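Local coordinates for aminoglycoside N(3)-acetyltransferase (Streptomyces griseus, PDB 7LAP), which probably catalyses acetyl-coenzyme A-dependent acetylation of the 3-amino group of aminoglycosides, as expected of an antibiotic-resistance enzyme, at residues Asp10-Glu13 against Leu14-Ser18; Trp96-Ala99 against Val100-His104; Asp185-Thr188 against Leu189-His192; Glu260-Gly264 against Ala265-Arg269. One frame throughout, in Å; residues are numbered along the deposited sequence.

How the contacts relate
The contacts come in order along the chain, each within one continuous run of residues. Contact 1 lies on the N-terminal helix 7-18, contact 2 on helix 94-103. Contact 3 is the turn into helix 189-196, and contact 4 the hairpin of strands 259-263 and 266-272 at one side of the seven-stranded mixed sheet. Contacts 1 and 4 touch where R17 reaches A265; their centres are 16 Å apart. Contact 3 is central, with nearest atoms about 7 Å from contact 4. Contact 2 is remote, its centre 45 Å from those of contacts 1 and 4. Contacts 1 and 2 both meet the second subunit, so the dimer draws on two distant helices.

Contact 1 of 4, residues Asp10-Glu13 against Leu14-Ser18; sequences DETE and LLRRS
E13 and R16 meet through a salt bridge on the exposed side of helix 7-18. E13 OE2 stands 3.4 Å from R16 NH1, a long pairing. The carboxylate oxygen approaches the edge of the guanidinium, in its plane, but the two flat groups are turned 68° apart. R16 can reach back because its chain, extended at first, bends at chi3 (-60°). The same bend brings R16 NH2 to 3.7 Å from T12 CG2, an oblique touch of methyl and guanidinium. T12 CG2 takes this position opposite the backbone N, while T12 OG1 lies beside that N and bonds back to the carbonyl of K8, a residue of what appears to be an N-terminal tag.

The backbone bonds are those of a regular alpha helix. L14 N, R16 N and R17 N bond to the carbonyls of D10, T12 and E13. L15 N bonds to E11 O at 2.9 Å.

Side-chain carbons also rest on backbone oxygens. L14 CG lies 3.3 Å from D10 O, and L15 CG lies 3.3 Å from E11 O. Each leucine CG thus lies against the carbonyl oxygen four residues before it.

The helix is amphipathic. L15 is buried, packing on P21 and Y53 and on W92 of the second subunit. L14 also rests on Y53, and E11 meets P86 of the second subunit. R17 extends away to bond through NE to the carbonyl of A50, at helix 48-51. It also touches A265, in the turn between strands 259-263 and 266-272.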
loop_
_atom_site.group_PDB
_atom_site.type_symbol
_atom_site.label_atom_id
_atom_site.label_comp_id
_atom_site.label_asym_id
_atom_site.label_seq_id
_atom_site.Cartn_x
_atom_site.Cartn_y
_atom_site.Cartn_z
ATOM N N ASP B 10 -8.906 -16.000 -4.439
ATOM C CA ASP B 10 -7.705 -15.422 -5.026
ATOM C C ASP B 10 -6.523 -16.326 -4.736
ATOM O O ASP B 10 -5.675 -16.545 -5.602
ATOM C CB ASP B 10 -7.451 -14.022 -4.464
ATOM C CG ASP B 10 -6.602 -13.169 -5.387
ATOM O OD1 ASP B 10 -6.573 -13.455 -6.602
ATOM O OD2 ASP B 10 -5.964 -12.214 -4.896
ATOM N N GLU B 11 -6.462 -16.852 -3.520
ATOM C CA GLU B 11 -5.389 -17.780 -3.178
ATOM C C GLU B 11 -5.475 -19.057 -4.006
ATOM O O GLU B 11 -4.458 -19.531 -4.507
ATOM C CB GLU B 11 -5.406 -18.106 -1.687
ATOM C CG GLU B 11 -4.812 -16.995 -0.815
ATOM C CD GLU B 11 -5.203 -17.123 0.645
ATOM O OE1 GLU B 11 -5.896 -18.114 1.004
ATOM O OE2 GLU B 11 -4.848 -16.212 1.425
ATOM N N THR B 12 -6.685 -19.608 -4.183
ATOM C CA THR B 12 -6.857 -20.828 -4.974
ATOM C C THR B 12 -6.387 -20.636 -6.410
ATOM O O THR B 12 -5.689 -21.491 -6.963
ATOM C CB THR B 12 -8.316 -21.256 -4.964
ATOM O OG1 THR B 12 -8.701 -21.520 -3.615
ATOM C CG2 THR B 12 -8.512 -22.511 -5.806
ATOM N N GLU B 13 -6.742 -19.509 -7.021
ATOM C CA GLU B 13 -6.355 -19.279 -8.408
ATOM C C GLU B 13 -4.856 -19.076 -8.548
ATOM O O GLU B 13 -4.256 -19.541 -9.521
ATOM C CB GLU B 13 -7.093 -18.076 -8.985
ATOM C CG GLU B 13 -6.821 -17.940 -10.476
ATOM C CD GLU B 13 -8.084 -17.752 -11.280
ATOM O OE1 GLU B 13 -8.349 -16.621 -11.734
ATOM O OE2 GLU B 13 -8.832 -18.741 -11.412
ATOM N N LEU B 14 -4.232 -18.381 -7.595
ATOM C CA LEU B 14 -2.795 -18.181 -7.695
ATOM C C LEU B 14 -2.035 -19.489 -7.460
ATOM O O LEU B 14 -1.041 -19.758 -8.145
ATOM C CB LEU B 14 -2.340 -17.093 -6.722
ATOM C CG LEU B 14 -2.852 -15.675 -7.035
ATOM C CD1 LEU B 14 -2.438 -14.673 -5.967
ATOM C CD2 LEU B 14 -2.383 -15.232 -8.390
ATOM N N LEU B 15 -2.469 -20.289 -6.483
ATOM C CA LEU B 15 -1.842 -21.594 -6.266
ATOM C C LEU B 15 -1.937 -22.460 -7.523
ATOM O O LEU B 15 -0.948 -23.057 -7.952
ATOM C CB LEU B 15 -2.500 -22.296 -5.082
ATOM C CG LEU B 15 -2.134 -21.741 -3.692
ATOM C CD1 LEU B 15 -3.109 -22.290 -2.649
ATOM C CD2 LEU B 15 -0.684 -22.060 -3.347
ATOM N N ARG B 16 -3.108 -22.475 -8.154
ATOM C CA ARG B 16 -3.280 -23.244 -9.381
ATOM C C ARG B 16 -2.328 -22.750 -10.454
ATOM O O ARG B 16 -1.659 -23.553 -11.109
ATOM C CB ARG B 16 -4.734 -23.165 -9.857
ATOM C CG ARG B 16 -5.025 -24.009 -11.084
ATOM C CD ARG B 16 -6.451 -23.769 -11.604
ATOM N NE ARG B 16 -7.469 -24.108 -10.605
ATOM C CZ ARG B 16 -8.388 -23.257 -10.140
ATOM N NH1 ARG B 16 -8.418 -21.991 -10.565
ATOM N NH2 ARG B 16 -9.275 -23.672 -9.238
ATOM N N ARG B 17 -2.198 -21.422 -10.582
ATOM C CA ARG B 17 -1.406 -20.829 -11.652
ATOM C C ARG B 17 0.057 -21.257 -11.578
ATOM O O ARG B 17 0.682 -21.534 -12.607
ATOM C CB ARG B 17 -1.504 -19.304 -11.576
ATOM C CG ARG B 17 -0.583 -18.605 -12.516
ATOM C CD ARG B 17 -0.798 -17.082 -12.561
ATOM N NE ARG B 17 0.130 -16.474 -13.520
ATOM C CZ ARG B 17 -0.145 -16.303 -14.824
ATOM N NH1 ARG B 17 -1.318 -16.670 -15.325
ATOM N NH2 ARG B 17 0.753 -15.752 -15.631
ATOM N N SER B 18 0.642 -21.263 -10.384
ATOM C CA SER B 18 2.040 -21.658 -10.238
ATOM C C SER B 18 2.220 -23.113 -9.808
ATOM O O SER B 18 3.349 -23.521 -9.514
ATOM C CB SER B 18 2.751 -20.733 -9.246
ATOM O OG SER B 18 2.016 -20.559 -8.062
#

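Contact 2 of 4, residues Trp96-Ala99 against Val100-His104; sequences WQEA and VRAHH
Helix 94-103 ends in this contact, where W96-A99 meet V100-H103 over its last turns. Four backbone bonds of alpha spacing run through it. V100 N bonds to W96 O at 3.1 Å, and R101 N to Q97 O at 2.8 Å. A102 N to E98 O is also 2.8 Å. The last, H103 N to A99 O, is more bent, with an angle of 132° at the hydrogen. H104 then leaves helical geometry.

Q97 and R101 lie side by side and point the same way. Q97 OE1 comes to the guanidinium edge, in its plane, 3.8 Å from R101 NH1. That is a loose approach. The stronger polar partners lie outside: Q97 NE2 bonds to the carbonyl of W92, and R101 NH2 forms a salt bridge with E208.

E98 bends at chi2 (48°), which carries its OE2 to 3.8 Å from A102 CB. H103 leans back over the helix end, with CD2 at 3.4 Å from A99 O. A102 CB sits over one face of the H103 ring, toward its rim.

V100 is buried among F89, W92 and P21 of the second subunit. That subunit also meets W96 and H103 through its G20 and T23. The carbonyl of R101 takes bonds from R217 and W219 of strand 216-225, tying the helix to the two-stranded sheet of strands 204-213 and 216-225.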
loop_
_atom_site.group_PDB
_atom_site.type_symbol
_atom_site.label_atom_id
_atom_site.label_comp_id
_atom_site.label_asym_id
_atom_site.label_seq_id
_atom_site.Cartn_x
_atom_site.Cartn_y
_atom_site.Cartn_z
ATOM N N TRP B 96 -12.023 25.949 -5.466
ATOM C CA TRP B 96 -11.429 24.623 -5.353
ATOM C C TRP B 96 -9.916 24.690 -5.496
ATOM O O TRP B 96 -9.178 24.175 -4.648
ATOM C CB TRP B 96 -12.002 23.685 -6.410
ATOM C CG TRP B 96 -13.425 23.359 -6.206
ATOM C CD1 TRP B 96 -14.294 23.967 -5.345
ATOM C CD2 TRP B 96 -14.174 22.344 -6.883
ATOM N NE1 TRP B 96 -15.540 23.392 -5.449
ATOM C CE2 TRP B 96 -15.489 22.391 -6.384
ATOM C CE3 TRP B 96 -13.859 21.398 -7.859
ATOM C CZ2 TRP B 96 -16.477 21.525 -6.817
ATOM C CZ3 TRP B 96 -14.844 20.543 -8.294
ATOM C CH2 TRP B 96 -16.137 20.613 -7.777
ATOM N N GLN B 97 -9.424 25.308 -6.573
ATOM C CA GLN B 97 -7.982 25.259 -6.760
ATOM C C GLN B 97 -7.264 26.081 -5.702
ATOM O O GLN B 97 -6.145 25.733 -5.316
ATOM C CB GLN B 97 -7.577 25.684 -8.171
ATOM C CG GLN B 97 -8.345 26.788 -8.808
ATOM C CD GLN B 97 -7.729 27.159 -10.148
ATOM O OE1 GLN B 97 -6.531 27.460 -10.231
ATOM N NE2 GLN B 97 -8.541 27.143 -11.203
ATOM N N GLU B 98 -7.909 27.120 -5.171
ATOM C CA GLU B 98 -7.333 27.822 -4.026
ATOM C C GLU B 98 -7.178 26.897 -2.820
ATOM O O GLU B 98 -6.181 26.978 -2.088
ATOM C CB GLU B 98 -8.193 29.030 -3.660
ATOM C CG GLU B 98 -7.663 29.832 -2.475
ATOM C CD GLU B 98 -6.161 30.155 -2.568
ATOM O OE1 GLU B 98 -5.638 30.368 -3.695
ATOM O OE2 GLU B 98 -5.499 30.188 -1.501
ATOM N N ALA B 99 -8.167 26.030 -2.579
ATOM C CA ALA B 99 -8.047 25.049 -1.507
ATOM C C ALA B 99 -6.852 24.130 -1.739
ATOM O O ALA B 99 -6.089 23.846 -0.813
ATOM C CB ALA B 99 -9.331 24.227 -1.406
ATOM N N VAL B 100 -6.672 23.665 -2.978
ATOM C CA VAL B 100 -5.515 22.836 -3.312
ATOM C C VAL B 100 -4.220 23.597 -3.058
ATOM O O VAL B 100 -3.304 23.090 -2.405
ATOM C CB VAL B 100 -5.611 22.351 -4.771
ATOM C CG1 VAL B 100 -4.332 21.657 -5.209
ATOM C CG2 VAL B 100 -6.799 21.447 -4.931
ATOM N N ARG B 101 -4.128 24.836 -3.559
ATOM C CA ARG B 101 -2.899 25.610 -3.416
ATOM C C ARG B 101 -2.598 25.934 -1.961
ATOM O O ARG B 101 -1.431 26.014 -1.565
ATOM C CB ARG B 101 -2.996 26.910 -4.209
ATOM C CG ARG B 101 -2.705 26.749 -5.667
ATOM C CD ARG B 101 -1.848 27.892 -6.193
ATOM N NE ARG B 101 -1.159 27.495 -7.420
ATOM C CZ ARG B 101 -1.777 27.263 -8.580
ATOM N NH1 ARG B 101 -3.101 27.394 -8.680
ATOM N NH2 ARG B 101 -1.073 26.897 -9.643
ATOM N N ALA B 102 -3.632 26.179 -1.161
ATOM C CA ALA B 102 -3.420 26.504 0.243
ATOM C C ALA B 102 -3.188 25.263 1.104
ATOM O O ALA B 102 -2.479 25.345 2.107
ATOM C CB ALA B 102 -4.617 27.290 0.779
ATOM N N HIS B 103 -3.754 24.106 0.751
ATOM C CA HIS B 103 -3.799 22.997 1.708
ATOM C C HIS B 103 -3.236 21.665 1.228
ATOM O O HIS B 103 -3.094 20.754 2.057
ATOM C CB HIS B 103 -5.245 22.763 2.183
ATOM C CG HIS B 103 -5.865 23.977 2.797
ATOM N ND1 HIS B 103 -5.371 24.558 3.944
ATOM C CD2 HIS B 103 -6.892 24.758 2.392
ATOM C CE1 HIS B 103 -6.080 25.635 4.231
ATOM N NE2 HIS B 103 -7.012 25.775 3.307
ATOM N N HIS B 104 -2.946 21.499 -0.053
ATOM C CA HIS B 104 -2.377 20.229 -0.495
ATOM C C HIS B 104 -0.986 20.026 0.103
ATOM O O HIS B 104 -0.101 20.859 -0.109
ATOM C CB HIS B 104 -2.311 20.141 -2.010
ATOM C CG HIS B 104 -2.136 18.741 -2.512
ATOM N ND1 HIS B 104 -3.162 18.020 -3.070
ATOM C CD2 HIS B 104 -1.057 17.920 -2.505
ATOM C CE1 HIS B 104 -2.719 16.825 -3.423
ATOM N NE2 HIS B 104 -1.446 16.737 -3.082
#

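Contact 3 of 4, residues Asp185-Thr188 against Leu189-His192; sequences DTMT and LLHH
T188 O receives the shortest polar bond across this turn, from H191 N at 2.8 Å. The N-H points well at the oxygen, with an angle of 159°. The donor nevertheless stands above the carbonyl plane, 41° out of it. L190 N makes a second bond of the same three-residue spacing to M187 O at 3.2 Å, also from above the carbonyl plane. Together the two bonds wind the chain into helix 189-196.

H191 also lies against T188 O with its side chain. CB is 3.3 Å and ring atom CD2 3.6 Å from that oxygen. The ring is placed there by a first torsion of -72°, which sets CG beside the backbone N. Its ND1 bonds to E194, one turn further on, and the ring meets those of F245 and H161.

The apolar side of the turn belongs to M187. Its chain runs out straight and turns only at chi3. M187 SD touches L190 CG at 3.9 Å, the two side chains crossing at a slant. M187 CG lies 4.2 Å from L189 CB. V249 of helix 244-254 and V177 of strand 176-180 continue this apolar patch beyond M187.

H192 ND1 bonds to the carbonyl of H161. The turn divides its chemistry. M187, L189 and L190 enter the hydrophobic interior. T188 OG1 has a weak hydrogen bond to H45 NE2 and H191 ND1 its bond to E194, so the other side of the turn is polar. The ND1-E194 bond, with the F245 and H161 rings, probably restrains the rotation of the H191 ring.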
loop_
_atom_site.group_PDB
_atom_site.type_symbol
_atom_site.label_atom_id
_atom_site.label_comp_id
_atom_site.label_asym_id
_atom_site.label_seq_id
_atom_site.Cartn_x
_atom_site.Cartn_y
_atom_site.Cartn_z
ATOM N N ASP B 185 4.796 -2.550 -22.164
ATOM C CA ASP B 185 4.609 -1.101 -22.139
ATOM C C ASP B 185 5.006 -0.457 -20.817
ATOM O O ASP B 185 5.016 0.779 -20.739
ATOM C CB ASP B 185 3.159 -0.739 -22.457
ATOM C CG ASP B 185 2.173 -1.646 -21.768
ATOM O OD1 ASP B 185 1.826 -1.362 -20.601
ATOM O OD2 ASP B 185 1.778 -2.671 -22.378
ATOM N N THR B 186 5.341 -1.234 -19.787
ATOM C CA THR B 186 5.684 -0.657 -18.496
ATOM C C THR B 186 7.142 -0.229 -18.401
ATOM O O THR B 186 7.566 0.243 -17.340
ATOM C CB THR B 186 5.364 -1.642 -17.346
ATOM O OG1 THR B 186 6.240 -2.768 -17.407
ATOM C CG2 THR B 186 3.955 -2.139 -17.457
ATOM N N MET B 187 7.928 -0.362 -19.466
ATOM C CA MET B 187 9.346 -0.036 -19.360
ATOM C C MET B 187 9.580 1.482 -19.263
ATOM O O MET B 187 9.701 2.172 -20.280
ATOM C CB MET B 187 10.130 -0.614 -20.541
ATOM C CG MET B 187 11.626 -0.563 -20.295
ATOM S SD MET B 187 12.617 -0.880 -21.761
ATOM C CE MET B 187 12.383 -2.662 -21.831
ATOM N N THR B 188 9.691 1.973 -18.023
ATOM C CA THR B 188 9.904 3.392 -17.714
ATOM C C THR B 188 11.147 3.945 -18.398
ATOM O O THR B 188 11.188 5.119 -18.789
ATOM C CB THR B 188 10.034 3.547 -16.185
ATOM O OG1 THR B 188 8.736 3.495 -15.594
ATOM C CG2 THR B 188 10.740 4.858 -15.771
ATOM N N LEU B 189 12.191 3.124 -18.505
ATOM C CA LEU B 189 13.444 3.573 -19.087
ATOM C C LEU B 189 13.263 4.211 -20.466
ATOM O O LEU B 189 14.070 5.046 -20.868
ATOM C CB LEU B 189 14.407 2.389 -19.156
ATOM C CG LEU B 189 15.758 2.680 -19.814
ATOM C CD1 LEU B 189 16.516 3.736 -19.022
ATOM C CD2 LEU B 189 16.566 1.388 -19.981
ATOM N N LEU B 190 12.215 3.842 -21.206
ATOM C CA LEU B 190 12.004 4.449 -22.518
ATOM C C LEU B 190 11.532 5.901 -22.430
ATOM O O LEU B 190 11.508 6.586 -23.460
ATOM C CB LEU B 190 11.005 3.615 -23.331
ATOM C CG LEU B 190 11.563 2.277 -23.835
ATOM C CD1 LEU B 190 10.492 1.444 -24.544
ATOM C CD2 LEU B 190 12.756 2.509 -24.746
ATOM N N HIS B 191 11.163 6.392 -21.239
ATOM C CA HIS B 191 10.967 7.834 -21.098
ATOM C C HIS B 191 12.296 8.577 -21.172
ATOM O O HIS B 191 12.340 9.722 -21.622
ATOM C CB HIS B 191 10.269 8.164 -19.776
ATOM C CG HIS B 191 8.825 7.775 -19.743
ATOM N ND1 HIS B 191 7.939 8.095 -20.752
ATOM C CD2 HIS B 191 8.113 7.081 -18.825
ATOM C CE1 HIS B 191 6.744 7.611 -20.459
ATOM N NE2 HIS B 191 6.821 7.005 -19.288
ATOM N N HIS B 192 13.384 7.946 -20.725
ATOM C CA HIS B 192 14.716 8.515 -20.919
ATOM C C HIS B 192 15.068 8.555 -22.396
ATOM O O HIS B 192 15.670 9.531 -22.873
ATOM C CB HIS B 192 15.756 7.705 -20.125
ATOM C CG HIS B 192 17.164 8.202 -20.253
ATOM N ND1 HIS B 192 17.519 9.510 -20.003
ATOM C CD2 HIS B 192 18.309 7.567 -20.602
ATOM C CE1 HIS B 192 18.823 9.661 -20.181
ATOM N NE2 HIS B 192 19.325 8.501 -20.561
#

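Contact 4 of 4, residues Glu260-Gly264 against Ala265-Arg269; sequences EGFVG and AARSR
V263 and S268 form the close-packed side of this hairpin, with A266 on the same face. V263 CG2 lies 3.6 Å from S268 OG. That hydroxyl is turned back to donate to A266 O at 3.0 Å, from above the carbonyl plane. A266 O also accepts from V263 N, so two donors grip it. This face packs on I27, L31 and L34 of helix 24-34, on L180 of strand 176-180, and on A50 and I51 of helix 48-51.

The other face carries E260, F262, R267 and R269 and is more exposed. E260 and R269 run alongside each other, ending in a salt bridge in which R269 NE donates to E260 OE1 at 2.9 Å. The donor comes from above the carboxylate plane, 54° out of it, and the bond is bent. F262 CZ sits over the guanidinium face of R267, 76° from parallel, but R267 has two conformers and this contact rests on one, so it is uncertain.

G261 and S268 exchange two backbone bonds of 2.8 Å, and V263 and A266 exchange two of 3.0 Å. G264 and A265 make the tight link between the strands, with G264 at positive phi (61°). G264 N also bonds to D30. The arrangement is a beta hairpin with a two-residue loop, G264-A265, in a type II' turn, its strand 259-263 outermost in the mixed sheet within this chain.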
loop_
_atom_site.group_PDB
_atom_site.type_symbol
_atom_site.label_atom_id
_atom_site.label_comp_id
_atom_site.label_asym_id
_atom_site.label_seq_id
_atom_site.Cartn_x
_atom_site.Cartn_y
_atom_site.Cartn_z
ATOM N N GLU B 260 14.203 -13.461 -22.738
ATOM C CA GLU B 260 12.892 -13.797 -22.209
ATOM C C GLU B 260 12.947 -15.116 -21.455
ATOM O O GLU B 260 13.675 -16.034 -21.831
ATOM C CB GLU B 260 11.856 -13.891 -23.334
ATOM C CG GLU B 260 11.869 -12.659 -24.231
ATOM C CD GLU B 260 10.517 -12.394 -24.902
ATOM O OE1 GLU B 260 9.470 -12.415 -24.203
ATOM O OE2 GLU B 260 10.510 -12.176 -26.134
ATOM N N GLY B 261 12.141 -15.220 -20.413
ATOM C CA GLY B 261 11.961 -16.500 -19.756
ATOM C C GLY B 261 10.849 -16.441 -18.741
ATOM O O GLY B 261 9.904 -15.663 -18.902
ATOM N N PHE B 262 10.937 -17.245 -17.681
ATOM C CA PHE B 262 9.826 -17.354 -16.753
ATOM C C PHE B 262 10.362 -17.300 -15.342
ATOM O O PHE B 262 11.460 -17.802 -15.062
ATOM C CB PHE B 262 8.993 -18.616 -17.029
ATOM C CG PHE B 262 8.324 -18.558 -18.376
ATOM C CD1 PHE B 262 9.006 -18.968 -19.514
ATOM C CD2 PHE B 262 7.053 -18.025 -18.512
ATOM C CE1 PHE B 262 8.441 -18.850 -20.781
ATOM C CE2 PHE B 262 6.478 -17.924 -19.756
ATOM C CZ PHE B 262 7.171 -18.340 -20.897
ATOM N N VAL B 263 9.647 -16.568 -14.498
ATOM C CA VAL B 263 9.957 -16.472 -13.078
ATOM C C VAL B 263 8.670 -16.849 -12.373
ATOM O O VAL B 263 7.672 -16.114 -12.463
ATOM C CB VAL B 263 10.435 -15.078 -12.676
ATOM C CG1 VAL B 263 10.717 -14.985 -11.119
ATOM C CG2 VAL B 263 11.705 -14.719 -13.439
ATOM N N GLY B 264 8.656 -18.024 -11.742
ATOM C CA GLY B 264 7.361 -18.590 -11.355
ATOM C C GLY B 264 6.539 -18.814 -12.609
ATOM O O GLY B 264 7.072 -19.257 -13.627
ATOM N N ALA B 265 5.251 -18.431 -12.594
ATOM C CA ALA B 265 4.473 -18.484 -13.831
ATOM C C ALA B 265 4.490 -17.166 -14.632
ATOM O O ALA B 265 3.678 -16.996 -15.542
ATOM C CB ALA B 265 3.031 -18.884 -13.522
ATOM N N ALA B 266 5.365 -16.230 -14.302
ATOM C CA ALA B 266 5.346 -14.887 -14.891
ATOM C C ALA B 266 6.290 -14.848 -16.086
ATOM O O ALA B 266 7.493 -15.128 -15.940
ATOM C CB ALA B 266 5.786 -13.827 -13.875
ATOM N N ARG B 267 5.738 -14.550 -17.256
ATOM C CA ARG B 267 6.554 -14.227 -18.418
ATOM C C ARG B 267 7.426 -13.023 -18.097
ATOM O O ARG B 267 6.908 -11.961 -17.732
ATOM C CB ARG B 267 5.653 -13.935 -19.621
ATOM C CG ARG B 267 6.384 -13.913 -20.963
ATOM C CD ARG B 267 5.368 -13.859 -22.089
ATOM N NE ARG B 267 4.550 -15.070 -22.166
ATOM C CZ ARG B 267 4.908 -16.156 -22.838
ATOM N NH1 ARG B 267 6.066 -16.160 -23.479
ATOM N NH2 ARG B 267 4.118 -17.229 -22.882
ATOM N N SER B 268 8.755 -13.195 -18.209
ATOM C CA SER B 268 9.706 -12.193 -17.736
ATOM C C SER B 268 10.722 -11.865 -18.815
ATOM O O SER B 268 11.033 -12.705 -19.659
ATOM C CB SER B 268 10.403 -12.674 -16.474
ATOM O OG SER B 268 9.383 -12.850 -15.488
ATOM N N ARG B 269 11.236 -10.639 -18.780
ATOM C CA ARG B 269 12.202 -10.188 -19.771
ATOM C C ARG B 269 13.283 -9.364 -19.099
ATOM O O ARG B 269 12.983 -8.462 -18.316
ATOM C CB ARG B 269 11.555 -9.327 -20.873
ATOM C CG ARG B 269 10.701 -10.129 -21.852
ATOM C CD ARG B 269 9.252 -9.837 -21.599
ATOM N NE ARG B 269 8.403 -10.196 -22.750
ATOM C CZ ARG B 269 7.102 -9.935 -22.799
ATOM N NH1 ARG B 269 6.531 -9.296 -21.776
ATOM N NH2 ARG B 269 6.387 -10.300 -23.857
#